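Local coordinates for uncharacterized protein (Bacteroides ovatus, PDB 4DQA) that is of unknown function but probably binds carbohydrate, pairing an N-terminal BT_3987-like domain of the E-set clan with a concanavalin A-like lectin/glucanase domain, at residues Lys14-Ser19 / Ala129-Ser134; Gly185-Arg190 / Leu204-Gly209. All coordinates share one frame; numbering follows the deposited sequence.

Contact 1: residues Lys14-Ser19 / Ala129-Ser134; sequences KEYNFS and AYFFFS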
loop_
_atom_site.group_PDB
_atom_site.type_symbol
_atom_site.label_atom_id
_atom_site.label_comp_id
_atom_site.label_asym_id
_atom_site.label_seq_id
_atom_site.Cartn_x
_atom_site.Cartn_y
_atom_site.Cartn_z
ATOM N N LYS A 14 -13.714 6.055 25.914
ATOM C CA LYS A 14 -14.344 5.785 24.634
ATOM C C LYS A 14 -13.482 4.884 23.749
ATOM O O LYS A 14 -14.031 4.049 23.058
ATOM C CB LYS A 14 -14.616 7.106 23.908
ATOM C CG LYS A 14 -15.354 6.950 22.582
ATOM C CD LYS A 14 -15.338 8.256 21.779
ATOM C CE LYS A 14 -16.112 8.139 20.449
ATOM N NZ LYS A 14 -16.108 9.411 19.621
ATOM N N GLU A 15 -12.153 5.043 23.796
ATOM C CA GLU A 15 -11.252 4.463 22.790
ATOM C C GLU A 15 -9.971 3.838 23.353
ATOM O O GLU A 15 -9.343 4.391 24.258
ATOM C CB GLU A 15 -10.831 5.545 21.783
ATOM C CG GLU A 15 -11.974 6.314 21.165
ATOM C CD GLU A 15 -11.522 7.202 20.023
ATOM O OE1 GLU A 15 -10.310 7.507 19.920
ATOM O OE2 GLU A 15 -12.393 7.593 19.226
ATOM N N TYR A 16 -9.583 2.702 22.776
ATOM C CA TYR A 16 -8.325 2.016 23.110
ATOM C C TYR A 16 -7.594 1.574 21.847
ATOM O O TYR A 16 -8.223 1.181 20.876
ATOM C CB TYR A 16 -8.607 0.783 23.971
ATOM C CG TYR A 16 -9.032 1.133 25.367
ATOM C CD1 TYR A 16 -10.369 1.332 25.675
ATOM C CD2 TYR A 16 -8.089 1.295 26.380
ATOM C CE1 TYR A 16 -10.767 1.665 26.967
ATOM C CE2 TYR A 16 -8.473 1.632 27.671
ATOM C CZ TYR A 16 -9.811 1.817 27.957
ATOM O OH TYR A 16 -10.185 2.153 29.241
ATOM N N ASN A 17 -6.270 1.633 21.868
ATOM C CA ASN A 17 -5.446 1.292 20.712
ATOM C C ASN A 17 -4.506 0.139 21.007
ATOM O O ASN A 17 -3.808 0.144 22.020
ATOM C CB ASN A 17 -4.627 2.502 20.261
ATOM C CG ASN A 17 -5.502 3.640 19.778
ATOM O OD1 ASN A 17 -5.842 3.717 18.598
ATOM N ND2 ASN A 17 -5.880 4.526 20.690
ATOM N N PHE A 18 -4.486 -0.841 20.107
ATOM C CA PHE A 18 -3.647 -2.026 20.240
ATOM C C PHE A 18 -2.876 -2.231 18.951
ATOM O O PHE A 18 -3.331 -1.846 17.879
ATOM C CB PHE A 18 -4.483 -3.273 20.521
ATOM C CG PHE A 18 -5.293 -3.195 21.775
ATOM C CD1 PHE A 18 -4.681 -3.191 23.017
ATOM C CD2 PHE A 18 -6.675 -3.144 21.717
ATOM C CE1 PHE A 18 -5.440 -3.126 24.176
ATOM C CE2 PHE A 18 -7.430 -3.088 22.871
ATOM C CZ PHE A 18 -6.814 -3.073 24.098
ATOM N N SER A 19 -1.712 -2.856 19.061
ATOM C CA SER A 19 -0.883 -3.158 17.906
ATOM C C SER A 19 -0.901 -4.664 17.703
ATOM O O SER A 19 -0.763 -5.425 18.665
ATOM C CB SER A 19 0.544 -2.672 18.155
ATOM O OG SER A 19 1.395 -3.029 17.080
ATOM N N ALA A 129 -17.846 1.288 23.241
ATOM C CA ALA A 129 -16.415 1.356 23.480
ATOM C C ALA A 129 -15.734 0.918 22.182
ATOM O O ALA A 129 -16.113 -0.111 21.600
ATOM C CB ALA A 129 -16.024 0.428 24.634
ATOM N N TYR A 130 -14.734 1.678 21.745
ATOM C CA TYR A 130 -14.060 1.396 20.481
ATOM C C TYR A 130 -12.651 0.891 20.731
ATOM O O TYR A 130 -11.862 1.531 21.425
ATOM C CB TYR A 130 -13.996 2.653 19.610
ATOM C CG TYR A 130 -15.331 3.249 19.248
ATOM C CD1 TYR A 130 -16.005 4.090 20.130
ATOM C CD2 TYR A 130 -15.915 2.998 18.020
ATOM C CE1 TYR A 130 -17.213 4.637 19.809
ATOM C CE2 TYR A 130 -17.122 3.560 17.686
ATOM C CZ TYR A 130 -17.783 4.363 18.596
ATOM O OH TYR A 130 -19.014 4.925 18.278
ATOM N N PHE A 131 -12.364 -0.296 20.226
ATOM C CA PHE A 131 -11.047 -0.881 20.353
ATOM C C PHE A 131 -10.422 -0.942 18.970
ATOM O O PHE A 131 -10.970 -1.547 18.069
ATOM C CB PHE A 131 -11.168 -2.270 20.964
ATOM C CG PHE A 131 -11.793 -2.246 22.338
ATOM C CD1 PHE A 131 -11.007 -2.052 23.476
ATOM C CD2 PHE A 131 -13.156 -2.339 22.481
ATOM C CE1 PHE A 131 -11.593 -2.007 24.742
ATOM C CE2 PHE A 131 -13.746 -2.293 23.748
ATOM C CZ PHE A 131 -12.961 -2.113 24.868
ATOM N N PHE A 132 -9.283 -0.287 18.821
ATOM C CA PHE A 132 -8.642 -0.142 17.525
ATOM C C PHE A 132 -7.404 -1.028 17.464
ATOM O O PHE A 132 -6.666 -1.195 18.448
ATOM C CB PHE A 132 -8.267 1.312 17.297
ATOM C CG PHE A 132 -9.442 2.232 17.244
ATOM C CD1 PHE A 132 -10.213 2.313 16.108
ATOM C CD2 PHE A 132 -9.774 3.028 18.322
ATOM C CE1 PHE A 132 -11.286 3.166 16.041
ATOM C CE2 PHE A 132 -10.849 3.882 18.266
ATOM C CZ PHE A 132 -11.616 3.952 17.122
ATOM N N PHE A 133 -7.190 -1.618 16.293
ATOM C CA PHE A 133 -6.079 -2.544 16.090
ATOM C C PHE A 133 -5.361 -2.141 14.818
ATOM O O PHE A 133 -5.964 -2.045 13.750
ATOM C CB PHE A 133 -6.599 -3.973 15.975
ATOM C CG PHE A 133 -7.410 -4.406 17.142
ATOM C CD1 PHE A 133 -8.765 -4.081 17.218
ATOM C CD2 PHE A 133 -6.839 -5.110 18.191
ATOM C CE1 PHE A 133 -9.523 -4.464 18.309
ATOM C CE2 PHE A 133 -7.604 -5.489 19.283
ATOM C CZ PHE A 133 -8.939 -5.160 19.340
ATOM N N SER A 134 -4.071 -1.855 14.937
ATOM C CA SER A 134 -3.294 -1.492 13.773
ATOM C C SER A 134 -2.460 -2.697 13.360
ATOM O O SER A 134 -1.939 -3.443 14.201
ATOM C CB SER A 134 -2.410 -0.295 14.085
ATOM O OG SER A 134 -1.671 -0.503 15.277
HETATM O O HOH W 1 0.961 -1.622 15.108
#
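Tyr16 and Phe131 sit beside each other on two parallel strands, 15-19 and 129-134, a pairing inside a mixed sheet of the N-terminal BT_3987-like domain, whose family belongs to the E-set clan. Five backbone hydrogen bonds run between the strands. The carbonyl of Lys14 receives Tyr130 N, and Tyr16 binds Tyr130 O through its N and Phe132 N through its O, the latter at 2.7 Å. Phe18 repeats the pattern with Phe132 O and Ser134 N. CA-H...O contacts fill in between, among them Glu15 CA to Tyr130 O at 3.3 Å.

Aromatic packing occupies the face of Tyr16, Phe18, Phe131 and Phe133. The Tyr16 and Phe131 rings are nearly parallel, 13° apart, but slid so far that they barely overlap; Tyr16 CD1 touches Phe131 CE1 at 3.7 Å. Phe18 leans between two neighbours: its CE2 meets the edge of Phe131 at CD1, and its CD2 lies 3.5 Å from Phe133 CE2, with the rings oblique. Met27 and Phe29 of strand 27-35 pack on this group.

Tyr130, on the other face, is crossed by the extended Lys14 chain, which has CG anti to the backbone N (chi1 -177°) and brings CE to 3.7 Å from Tyr130 CE1. The Glu15 carboxylate, turned 73° from the Phe132 ring, places CD near its edge at CE2, while OE2 is hydrogen-bonded to Tyr58 of helix 52-62. At the far end one water joins the strands, lying an unusually short 2.5 Å from Ser19 OG and 2.9 Å from Ser134 OG.

Contact 2: residues Gly185-Arg190 / Leu204-Gly209; sequences GVMILR and LEVAGG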
loop_
_atom_site.group_PDB
_atom_site.type_symbol
_atom_site.label_atom_id
_atom_site.label_comp_id
_atom_site.label_asym_id
_atom_site.label_seq_id
_atom_site.Cartn_x
_atom_site.Cartn_y
_atom_site.Cartn_z
ATOM N N GLY A 185 13.041 4.495 -27.105
ATOM C CA GLY A 185 12.755 5.203 -28.331
ATOM C C GLY A 185 11.314 5.686 -28.391
ATOM O O GLY A 185 10.971 6.458 -29.281
ATOM N N VAL A 186 10.498 5.251 -27.433
ATOM C CA VAL A 186 9.073 5.555 -27.445
ATOM C C VAL A 186 8.582 6.193 -26.141
ATOM O O VAL A 186 8.059 7.316 -26.157
ATOM C CB VAL A 186 8.252 4.286 -27.753
ATOM C CG1 VAL A 186 6.759 4.577 -27.741
ATOM C CG2 VAL A 186 8.677 3.697 -29.116
HETATM N N MSE A 187 8.756 5.496 -25.022
HETATM C CA MSE A 187 8.378 6.019 -23.704
HETATM C C MSE A 187 9.117 5.229 -22.630
HETATM O O MSE A 187 8.685 4.148 -22.233
HETATM C CB MSE A 187 6.867 5.927 -23.470
HETATM C CG MSE A 187 6.395 6.614 -22.217
HETATM SE SE MSE A 187 6.528 8.531 -22.331
HETATM C CE MSE A 187 5.328 8.798 -23.822
ATOM N N ILE A 188 10.232 5.778 -22.160
ATOM C CA ILE A 188 11.041 5.069 -21.176
ATOM C C ILE A 188 11.394 6.001 -20.004
ATOM O O ILE A 188 11.654 7.192 -20.187
ATOM C CB ILE A 188 12.279 4.436 -21.859
ATOM C CG1 ILE A 188 12.946 3.382 -20.958
ATOM C CG2 ILE A 188 13.272 5.501 -22.251
ATOM C CD1 ILE A 188 13.967 2.505 -21.663
ATOM N N LEU A 189 11.327 5.449 -18.802
ATOM C CA LEU A 189 11.757 6.125 -17.590
ATOM C C LEU A 189 13.118 5.581 -17.199
ATOM O O LEU A 189 13.322 4.357 -17.081
ATOM C CB LEU A 189 10.740 5.905 -16.472
ATOM C CG LEU A 189 11.043 6.571 -15.130
ATOM C CD1 LEU A 189 10.947 8.072 -15.283
ATOM C CD2 LEU A 189 10.067 6.060 -14.067
ATOM N N ARG A 190 14.077 6.499 -17.077
ATOM C CA ARG A 190 15.452 6.129 -16.776
ATOM C C ARG A 190 16.056 7.136 -15.817
ATOM O O ARG A 190 15.444 8.157 -15.485
ATOM C CB ARG A 190 16.266 6.075 -18.069
ATOM C CG ARG A 190 16.423 7.406 -18.771
ATOM C CD ARG A 190 17.002 7.234 -20.182
ATOM N NE ARG A 190 17.234 8.510 -20.850
ATOM C CZ ARG A 190 17.435 8.631 -22.164
ATOM N NH1 ARG A 190 17.433 7.552 -22.947
ATOM N NH2 ARG A 190 17.616 9.825 -22.683
ATOM N N LEU A 204 16.614 11.673 -12.853
ATOM C CA LEU A 204 15.464 11.012 -13.450
ATOM C C LEU A 204 14.987 11.724 -14.688
ATOM O O LEU A 204 14.922 12.947 -14.744
ATOM C CB LEU A 204 14.287 11.017 -12.493
ATOM C CG LEU A 204 14.180 9.947 -11.458
ATOM C CD1 LEU A 204 13.049 10.340 -10.525
ATOM C CD2 LEU A 204 13.885 8.594 -12.114
ATOM N N GLU A 205 14.618 10.952 -15.686
ATOM C CA GLU A 205 14.278 11.475 -16.993
ATOM C C GLU A 205 13.305 10.566 -17.682
ATOM O O GLU A 205 13.390 9.344 -17.561
ATOM C CB GLU A 205 15.547 11.588 -17.853
ATOM C CG GLU A 205 15.337 12.092 -19.259
ATOM C CD GLU A 205 16.653 12.289 -20.007
ATOM O OE1 GLU A 205 17.433 11.304 -20.152
ATOM O OE2 GLU A 205 16.915 13.428 -20.459
ATOM N N VAL A 206 12.362 11.164 -18.406
ATOM C CA VAL A 206 11.569 10.429 -19.365
ATOM C C VAL A 206 12.035 10.728 -20.784
ATOM O O VAL A 206 12.321 11.867 -21.136
ATOM C CB VAL A 206 10.067 10.673 -19.173
ATOM C CG1 VAL A 206 9.723 12.110 -19.321
ATOM C CG2 VAL A 206 9.284 9.869 -20.178
ATOM N N ALA A 207 12.166 9.680 -21.587
ATOM C CA ALA A 207 12.685 9.809 -22.939
ATOM C C ALA A 207 11.887 8.979 -23.923
ATOM O O ALA A 207 11.081 8.148 -23.530
ATOM C CB ALA A 207 14.176 9.394 -22.962
ATOM N N GLY A 208 12.080 9.240 -25.206
ATOM C CA GLY A 208 11.367 8.520 -26.246
ATOM C C GLY A 208 11.075 9.434 -27.403
ATOM O O GLY A 208 11.985 10.006 -28.012
ATOM N N GLY A 209 9.798 9.571 -27.723
ATOM C CA GLY A 209 9.388 10.534 -28.735
ATOM C C GLY A 209 9.535 11.978 -28.276
ATOM O O GLY A 209 9.607 12.906 -29.101
#
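Arg190 and Glu205 reach out side by side, pointing the same way, and meet in a salt bridge. Glu205 OE1 lies in the guanidinium plane and accepts from both NE and NH2 of Arg190, each at 2.9 Å. The carboxylate is turned 57° from that plane, and both nitrogens approach OE1 from the same face of the carboxylate: NE on the anti side, NH2 from above. Thr199 holds the other oxygen, OE2. Ala207 CB sits over the centre of the guanidinium, 3.4 Å from Arg190 CZ, and backs one of its faces.

These side chains project from an antiparallel pair in the concanavalin A-like domain, the first two strands of a small three-stranded sheet. Arg190 with Glu205 and Ile188 with Ala207 are hydrogen-bonded pairs, the straightest bond being Arg190 N to Glu205 O, with an N-H...O angle of 176°. A classic beta bulge at Val186 and Met187 marks the start of the first strand.

On the reverse face the selenomethionine Met187, bent at chi2 (70°), crosses Val206 and sets SE 3.7 Å from Val206 CG2. Leu189 CD1 instead rests on backbone, 3.6 Å from Glu205 O. Beyond the pair, Gly209 N binds Val186 O from above its carbonyl plane.

In the fold
Contact 1 comes wholly before contact 2 in the sequence. The two lie on opposite sides of the chain's centre, with their own centres 47 Å apart and nearest atoms about 31 Å apart, and share no sheet. Contact 1 bridges 109 intervening residues, bringing strand 15-19 beside strand 128-135, which also pairs with 107-117 in the N-terminal domain. Contact 2 spans only 13 residues and builds a local sheet of 187-190, 203-208 and 212-213 in the lectin-like domain. Each contact thus lies within one domain of this two-domain protein, and the two do not touch each other.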